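Local coordinates for RagA protein (Porphyromonas gingivalis, PDB 6SLN) that probably imports peptides across the outer membrane as a TonB-dependent receptor, working with a partner protein that covers its barrel, at residues R763-N774 with I784-S792. Residues are numbered along the deposited sequence; the frame is centred on the assembly and turned at random.
Sequences RQEITKLFFGLN and IWEIGYPNS
W785 is the apolar centre, met by I766, L769 and F770 from the other segment. The CD1 methyl of I766 lies 3.7 Å from W785 CD1, obliquely to the indole, while L769 CD2 comes to 3.7 Å from W785 CB, beside the root of the ring. F770 approaches the six-membered ring rim to rim, its CE1 3.5 Å from W785 CZ3: the planes stand at 90° with centroids 5.8 Å apart, and neither ring lies over the other's face. The F770 side chain also meets Y776 and I712. I787 packs its CG1 against L769 CD1 and sets its CD1 near the carbonyl O of L773.

Segment 763-774 leaves the end of barrel strand 752-764 through a classic beta bulge, T767 and K768 both facing S731, and reverses at a type I' turn from F770 to L773. Segment 784-792 runs from strand 783-786 of a separate small antiparallel sheet into a type I turn, E786 to Y789. Both belong to the long connection between barrel strands 752-764 and 844-853, and the contact packs its outgoing limb, with the end of the barrel strand, on the small sheet.

At the polar edge I787 N donates to N774 O (2.9 Å), almost collinear with the carbonyl at 179°. At the far end P790 CD sits over one face of the R763 guanidinium, offset toward its rim. Beside it, the extended Q764 side chain carries OE1 to N791 N at 2.8 Å; the N-H points straight at the acceptor (174°), although the donor is tilted from the carbonyl plane. I766 N gives Y789 O a weak bond.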
ATOM      1  N   ARG A 763      23.335  26.325 -33.711  1.00 46.49           N
ATOM      2  CA  ARG A 763      23.712  25.251 -34.625  1.00 51.42           C
ATOM      3  C   ARG A 763      24.286  24.096 -33.820  1.00 54.64           C
ATOM      4  O   ARG A 763      25.306  24.254 -33.141  1.00 51.48           O
ATOM      5  CB  ARG A 763      24.726  25.728 -35.670  1.00 47.78           C
ATOM      6  CG  ARG A 763      24.969  24.749 -36.832  1.00 54.51           C
ATOM      7  CD  ARG A 763      23.660  24.263 -37.442  1.00 65.33           C
ATOM      8  NE  ARG A 763      23.760  23.632 -38.766  1.00 67.99           N
ATOM      9  CZ  ARG A 763      24.578  22.625 -39.060  1.00 78.38           C
ATOM     10  NH1 ARG A 763      25.414  22.150 -38.141  1.00 84.23           N
ATOM     11  NH2 ARG A 763      24.567  22.099 -40.274  1.00 73.02           N
ATOM     12  N   GLN A 764      23.624  22.945 -33.907  1.00 56.18           N
ATOM     13  CA  GLN A 764      24.039  21.704 -33.273  1.00 44.20           C
ATOM     14  C   GLN A 764      24.962  20.926 -34.209  1.00 44.58           C
ATOM     15  O   GLN A 764      24.867  21.035 -35.432  1.00 47.19           O
ATOM     16  CB  GLN A 764      22.808  20.861 -32.933  1.00 41.73           C
ATOM     17  CG  GLN A 764      22.976  19.873 -31.815  1.00 49.57           C
ATOM     18  CD  GLN A 764      21.977  18.730 -31.910  1.00 55.77           C
ATOM     19  OE1 GLN A 764      22.174  17.789 -32.691  1.00 53.98           O
ATOM     20  NE2 GLN A 764      20.893  18.807 -31.118  1.00 51.01           N
ATOM     21  N   GLU A 765      25.867  20.138 -33.620  1.00 46.32           N
ATOM     22  CA  GLU A 765      26.745  19.290 -34.426  1.00 44.74           C
ATOM     23  C   GLU A 765      27.198  18.129 -33.547  1.00 47.32           C
ATOM     24  O   GLU A 765      28.096  18.293 -32.716  1.00 42.62           O
ATOM     25  CB  GLU A 765      27.941  20.055 -34.984  1.00 50.64           C
ATOM     26  CG  GLU A 765      28.808  19.195 -35.948  1.00 59.95           C
ATOM     27  CD  GLU A 765      30.137  19.833 -36.373  1.00 58.78           C
ATOM     28  OE1 GLU A 765      30.250  21.076 -36.397  1.00 60.22           O
ATOM     29  OE2 GLU A 765      31.073  19.075 -36.698  1.00 57.75           O
ATOM     30  N   ILE A 766      26.560  16.971 -33.737  1.00 52.02           N
ATOM     31  CA  ILE A 766      27.167  15.720 -33.308  1.00 53.43           C
ATOM     32  C   ILE A 766      28.580  15.674 -33.852  1.00 54.48           C
ATOM     33  O   ILE A 766      28.831  16.105 -34.978  1.00 62.42           O
ATOM     34  CB  ILE A 766      26.333  14.531 -33.811  1.00 52.07           C
ATOM     35  CG1 ILE A 766      24.873  14.687 -33.352  1.00 51.35           C
ATOM     36  CG2 ILE A 766      26.961  13.207 -33.369  1.00 44.57           C
ATOM     37  CD1 ILE A 766      23.907  13.812 -34.100  1.00 46.04           C
ATOM     38  N   THR A 767      29.526  15.201 -33.053  1.00 49.63           N
ATOM     39  CA  THR A 767      30.890  15.065 -33.547  1.00 50.04           C
ATOM     40  C   THR A 767      31.461  13.660 -33.385  1.00 50.32           C
ATOM     41  O   THR A 767      32.489  13.355 -33.997  1.00 43.66           O
ATOM     42  CB  THR A 767      31.819  16.100 -32.875  1.00 43.58           C
ATOM     43  OG1 THR A 767      31.630  16.097 -31.460  1.00 52.81           O
ATOM     44  CG2 THR A 767      31.509  17.493 -33.381  1.00 44.19           C
ATOM     45  N   LYS A 768      30.818  12.791 -32.613  1.00 46.40           N
ATOM     46  CA  LYS A 768      31.291  11.432 -32.404  1.00 42.34           C
ATOM     47  C   LYS A 768      30.129  10.640 -31.845  1.00 43.88           C
ATOM     48  O   LYS A 768      29.329  11.176 -31.067  1.00 40.13           O
ATOM     49  CB  LYS A 768      32.490  11.379 -31.443  1.00 41.80           C
ATOM     50  CG  LYS A 768      33.226  10.049 -31.422  1.00 58.62           C
ATOM     51  CD  LYS A 768      34.338   9.982 -30.346  1.00 61.54           C
ATOM     52  CE  LYS A 768      35.338  11.114 -30.457  1.00 64.66           C
ATOM     53  NZ  LYS A 768      35.061  12.167 -29.430  1.00 66.76           N
ATOM     54  N   LEU A 769      30.050   9.358 -32.220  1.00 43.43           N
ATOM     55  CA  LEU A 769      28.917   8.533 -31.815  1.00 45.72           C
ATOM     56  C   LEU A 769      29.442   7.335 -31.045  1.00 45.14           C
ATOM     57  O   LEU A 769      30.133   7.513 -30.053  1.00 50.26           O
ATOM     58  CB  LEU A 769      28.050   8.177 -32.995  1.00 47.31           C
ATOM     59  CG  LEU A 769      27.251   9.346 -33.545  1.00 46.64           C
ATOM     60  CD1 LEU A 769      26.723   9.068 -34.953  1.00 48.60           C
ATOM     61  CD2 LEU A 769      26.149   9.659 -32.564  1.00 39.29           C
ATOM     62  N   PHE A 770      29.075   6.124 -31.438  1.00 44.44           N
ATOM     63  CA  PHE A 770      29.421   4.917 -30.709  1.00 40.08           C
ATOM     64  C   PHE A 770      29.826   3.846 -31.716  1.00 52.15           C
ATOM     65  O   PHE A 770      29.399   3.874 -32.876  1.00 51.35           O
ATOM     66  CB  PHE A 770      28.248   4.430 -29.838  1.00 37.97           C
ATOM     67  CG  PHE A 770      26.869   4.676 -30.429  1.00 43.36           C
ATOM     68  CD1 PHE A 770      26.263   5.921 -30.329  1.00 47.47           C
ATOM     69  CD2 PHE A 770      26.170   3.649 -31.049  1.00 37.90           C
ATOM     70  CE1 PHE A 770      24.993   6.145 -30.845  1.00 48.47           C
ATOM     71  CE2 PHE A 770      24.902   3.868 -31.560  1.00 43.02           C
ATOM     72  CZ  PHE A 770      24.312   5.122 -31.459  1.00 44.83           C
ATOM     73  N   PHE A 771      30.660   2.901 -31.272  1.00 46.39           N
ATOM     74  CA  PHE A 771      31.047   1.740 -32.069  1.00 44.11           C
ATOM     75  C   PHE A 771      31.802   2.120 -33.335  1.00 48.56           C
ATOM     76  O   PHE A 771      31.820   1.350 -34.309  1.00 49.37           O
ATOM     77  CB  PHE A 771      29.822   0.884 -32.435  1.00 50.06           C
ATOM     78  CG  PHE A 771      28.921   0.562 -31.259  1.00 58.20           C
ATOM     79  CD1 PHE A 771      29.439   0.462 -29.967  1.00 62.34           C
ATOM     80  CD2 PHE A 771      27.564   0.353 -31.444  1.00 59.84           C
ATOM     81  CE1 PHE A 771      28.615   0.170 -28.878  1.00 61.82           C
ATOM     82  CE2 PHE A 771      26.738   0.057 -30.359  1.00 67.79           C
ATOM     83  CZ  PHE A 771      27.270  -0.031 -29.070  1.00 61.70           C
ATOM     84  N   GLY A 772      32.423   3.294 -33.362  1.00 52.12           N
ATOM     85  CA  GLY A 772      33.013   3.740 -34.613  1.00 48.94           C
ATOM     86  C   GLY A 772      32.026   4.195 -35.667  1.00 44.02           C
ATOM     87  O   GLY A 772      32.432   4.431 -36.809  1.00 48.99           O
ATOM     88  N   LEU A 773      30.744   4.339 -35.322  1.00 44.23           N
ATOM     89  CA  LEU A 773      29.731   4.706 -36.311  1.00 47.58           C
ATOM     90  C   LEU A 773      29.904   6.145 -36.756  1.00 49.40           C
ATOM     91  O   LEU A 773      30.043   7.054 -35.934  1.00 46.91           O
ATOM     92  CB  LEU A 773      28.319   4.526 -35.755  1.00 46.23           C
ATOM     93  CG  LEU A 773      27.973   3.060 -35.505  1.00 50.86           C
ATOM     94  CD1 LEU A 773      26.667   2.857 -34.689  1.00 43.71           C
ATOM     95  CD2 LEU A 773      27.943   2.366 -36.855  1.00 41.61           C
ATOM     96  N   ASN A 774      29.904   6.346 -38.070  1.00 49.48           N
ATOM     97  CA  ASN A 774      29.764   7.694 -38.589  1.00 51.91           C
ATOM     98  C   ASN A 774      28.331   8.206 -38.405  1.00 51.66           C
ATOM     99  O   ASN A 774      28.112   9.413 -38.257  1.00 51.17           O
ATOM    100  CB  ASN A 774      30.205   7.689 -40.046  1.00 61.63           C
ATOM    101  CG  ASN A 774      29.777   8.909 -40.785  1.00 74.35           C
ATOM    102  OD1 ASN A 774      28.889   8.840 -41.641  1.00 85.65           O
ATOM    103  ND2 ASN A 774      30.406  10.044 -40.480  1.00 70.44           N
ATOM    104  N   ILE A 784      18.049  10.867 -37.404  1.00 44.05           N
ATOM    105  CA  ILE A 784      19.364  10.244 -37.508  1.00 39.90           C
ATOM    106  C   ILE A 784      20.383  11.074 -36.744  1.00 50.12           C
ATOM    107  O   ILE A 784      20.314  12.311 -36.703  1.00 46.81           O
ATOM    108  CB  ILE A 784      19.809  10.063 -38.973  1.00 46.85           C
ATOM    109  CG1 ILE A 784      21.006   9.112 -39.063  1.00 43.55           C
ATOM    110  CG2 ILE A 784      20.192  11.392 -39.574  1.00 50.04           C
ATOM    111  CD1 ILE A 784      21.474   8.848 -40.461  1.00 43.21           C
ATOM    112  N   TRP A 785      21.303  10.367 -36.098  1.00 47.40           N
ATOM    113  CA  TRP A 785      22.561  10.919 -35.633  1.00 49.49           C
ATOM    114  C   TRP A 785      23.608  10.711 -36.730  1.00 53.06           C
ATOM    115  O   TRP A 785      23.818   9.578 -37.179  1.00 52.76           O
ATOM    116  CB  TRP A 785      22.972  10.228 -34.340  1.00 55.48           C
ATOM    117  CG  TRP A 785      22.033  10.464 -33.176  1.00 61.91           C
ATOM    118  CD1 TRP A 785      21.202  11.536 -32.984  1.00 59.15           C
ATOM    119  CD2 TRP A 785      21.859   9.615 -32.031  1.00 58.08           C
ATOM    120  NE1 TRP A 785      20.522  11.397 -31.796  1.00 55.46           N
ATOM    121  CE2 TRP A 785      20.913  10.227 -31.195  1.00 54.70           C
ATOM    122  CE3 TRP A 785      22.413   8.397 -31.636  1.00 62.90           C
ATOM    123  CZ2 TRP A 785      20.514   9.661 -29.986  1.00 52.29           C
ATOM    124  CZ3 TRP A 785      22.000   7.834 -30.434  1.00 56.80           C
ATOM    125  CH2 TRP A 785      21.069   8.465 -29.628  1.00 35.80           C
ATOM    126  N   GLU A 786      24.237  11.795 -37.190  1.00 48.17           N
ATOM    127  CA  GLU A 786      25.285  11.699 -38.204  1.00 44.97           C
ATOM    128  C   GLU A 786      26.393  12.705 -37.912  1.00 48.61           C
ATOM    129  O   GLU A 786      26.128  13.900 -37.748  1.00 43.21           O
ATOM    130  CB  GLU A 786      24.722  11.921 -39.609  1.00 46.55           C
ATOM    131  CG  GLU A 786      25.741  11.690 -40.704  1.00 54.01           C
ATOM    132  CD  GLU A 786      25.109  11.633 -42.071  1.00 55.03           C
ATOM    133  OE1 GLU A 786      23.874  11.698 -42.136  1.00 55.18           O
ATOM    134  OE2 GLU A 786      25.839  11.524 -43.081  1.00 62.71           O
ATOM    135  N   ILE A 787      27.638  12.226 -37.894  1.00 50.64           N
ATOM    136  CA  ILE A 787      28.732  12.968 -37.264  1.00 57.38           C
ATOM    137  C   ILE A 787      28.934  14.357 -37.863  1.00 61.46           C
ATOM    138  O   ILE A 787      29.404  15.268 -37.181  1.00 79.37           O
ATOM    139  CB  ILE A 787      30.026  12.125 -37.312  1.00 56.85           C
ATOM    140  CG1 ILE A 787      30.072  11.198 -36.094  1.00 53.74           C
ATOM    141  CG2 ILE A 787      31.292  13.001 -37.388  1.00 44.95           C
ATOM    142  CD1 ILE A 787      31.354  10.461 -35.945  1.00 43.79           C
ATOM    143  N   GLY A 788      28.595  14.566 -39.113  1.00 45.25           N
ATOM    144  CA  GLY A 788      28.852  15.937 -39.501  1.00 52.25           C
ATOM    145  C   GLY A 788      27.764  16.963 -39.221  1.00 59.85           C
ATOM    146  O   GLY A 788      27.880  18.101 -39.695  1.00 55.52           O
ATOM    147  N   TYR A 789      26.710  16.623 -38.485  1.00 58.74           N
ATOM    148  CA  TYR A 789      25.458  17.353 -38.612  1.00 50.28           C
ATOM    149  C   TYR A 789      24.708  17.417 -37.287  1.00 56.02           C
ATOM    150  O   TYR A 789      24.979  16.633 -36.374  1.00 66.06           O
ATOM    151  CB  TYR A 789      24.559  16.687 -39.665  1.00 45.53           C
ATOM    152  CG  TYR A 789      25.223  16.445 -41.001  1.00 55.04           C
ATOM    153  CD1 TYR A 789      25.817  15.219 -41.293  1.00 58.92           C
ATOM    154  CD2 TYR A 789      25.249  17.441 -41.978  1.00 53.35           C
ATOM    155  CE1 TYR A 789      26.418  14.994 -42.517  1.00 58.59           C
ATOM    156  CE2 TYR A 789      25.841  17.223 -43.205  1.00 50.23           C
ATOM    157  CZ  TYR A 789      26.425  16.001 -43.474  1.00 59.91           C
ATOM    158  OH  TYR A 789      27.021  15.779 -44.698  1.00 66.64           O
ATOM    159  N   PRO A 790      23.751  18.330 -37.169  1.00 56.51           N
ATOM    160  CA  PRO A 790      22.783  18.239 -36.065  1.00 45.77           C
ATOM    161  C   PRO A 790      21.900  17.011 -36.209  1.00 44.75           C
ATOM    162  O   PRO A 790      21.787  16.409 -37.283  1.00 44.97           O
ATOM    163  CB  PRO A 790      21.956  19.523 -36.198  1.00 42.66           C
ATOM    164  CG  PRO A 790      22.121  19.919 -37.638  1.00 45.05           C
ATOM    165  CD  PRO A 790      23.533  19.529 -37.991  1.00 53.77           C
ATOM    166  N   ASN A 791      21.315  16.617 -35.075  1.00 43.18           N
ATOM    167  CA  ASN A 791      20.206  15.668 -35.069  1.00 41.41           C
ATOM    168  C   ASN A 791      19.218  16.075 -36.148  1.00 55.95           C
ATOM    169  O   ASN A 791      18.645  17.170 -36.095  1.00 61.51           O
ATOM    170  CB  ASN A 791      19.540  15.686 -33.689  1.00 39.15           C
ATOM    171  CG  ASN A 791      18.563  14.544 -33.482  1.00 48.79           C
ATOM    172  OD1 ASN A 791      18.490  13.620 -34.297  1.00 52.69           O
ATOM    173  ND2 ASN A 791      17.810  14.597 -32.388  1.00 41.89           N
ATOM    174  N   SER A 792      19.071  15.222 -37.158  1.00 59.43           N
ATOM    175  CA  SER A 792      18.359  15.587 -38.374  1.00 57.82           C
ATOM    176  C   SER A 792      17.325  14.526 -38.735  1.00 59.66           C
ATOM    177  O   SER A 792      17.342  13.405 -38.218  1.00 59.30           O
ATOM    178  CB  SER A 792      19.336  15.801 -39.541  1.00 50.33           C
ATOM    179  OG  SER A 792      20.155  16.936 -39.298  1.00 46.71           O
TER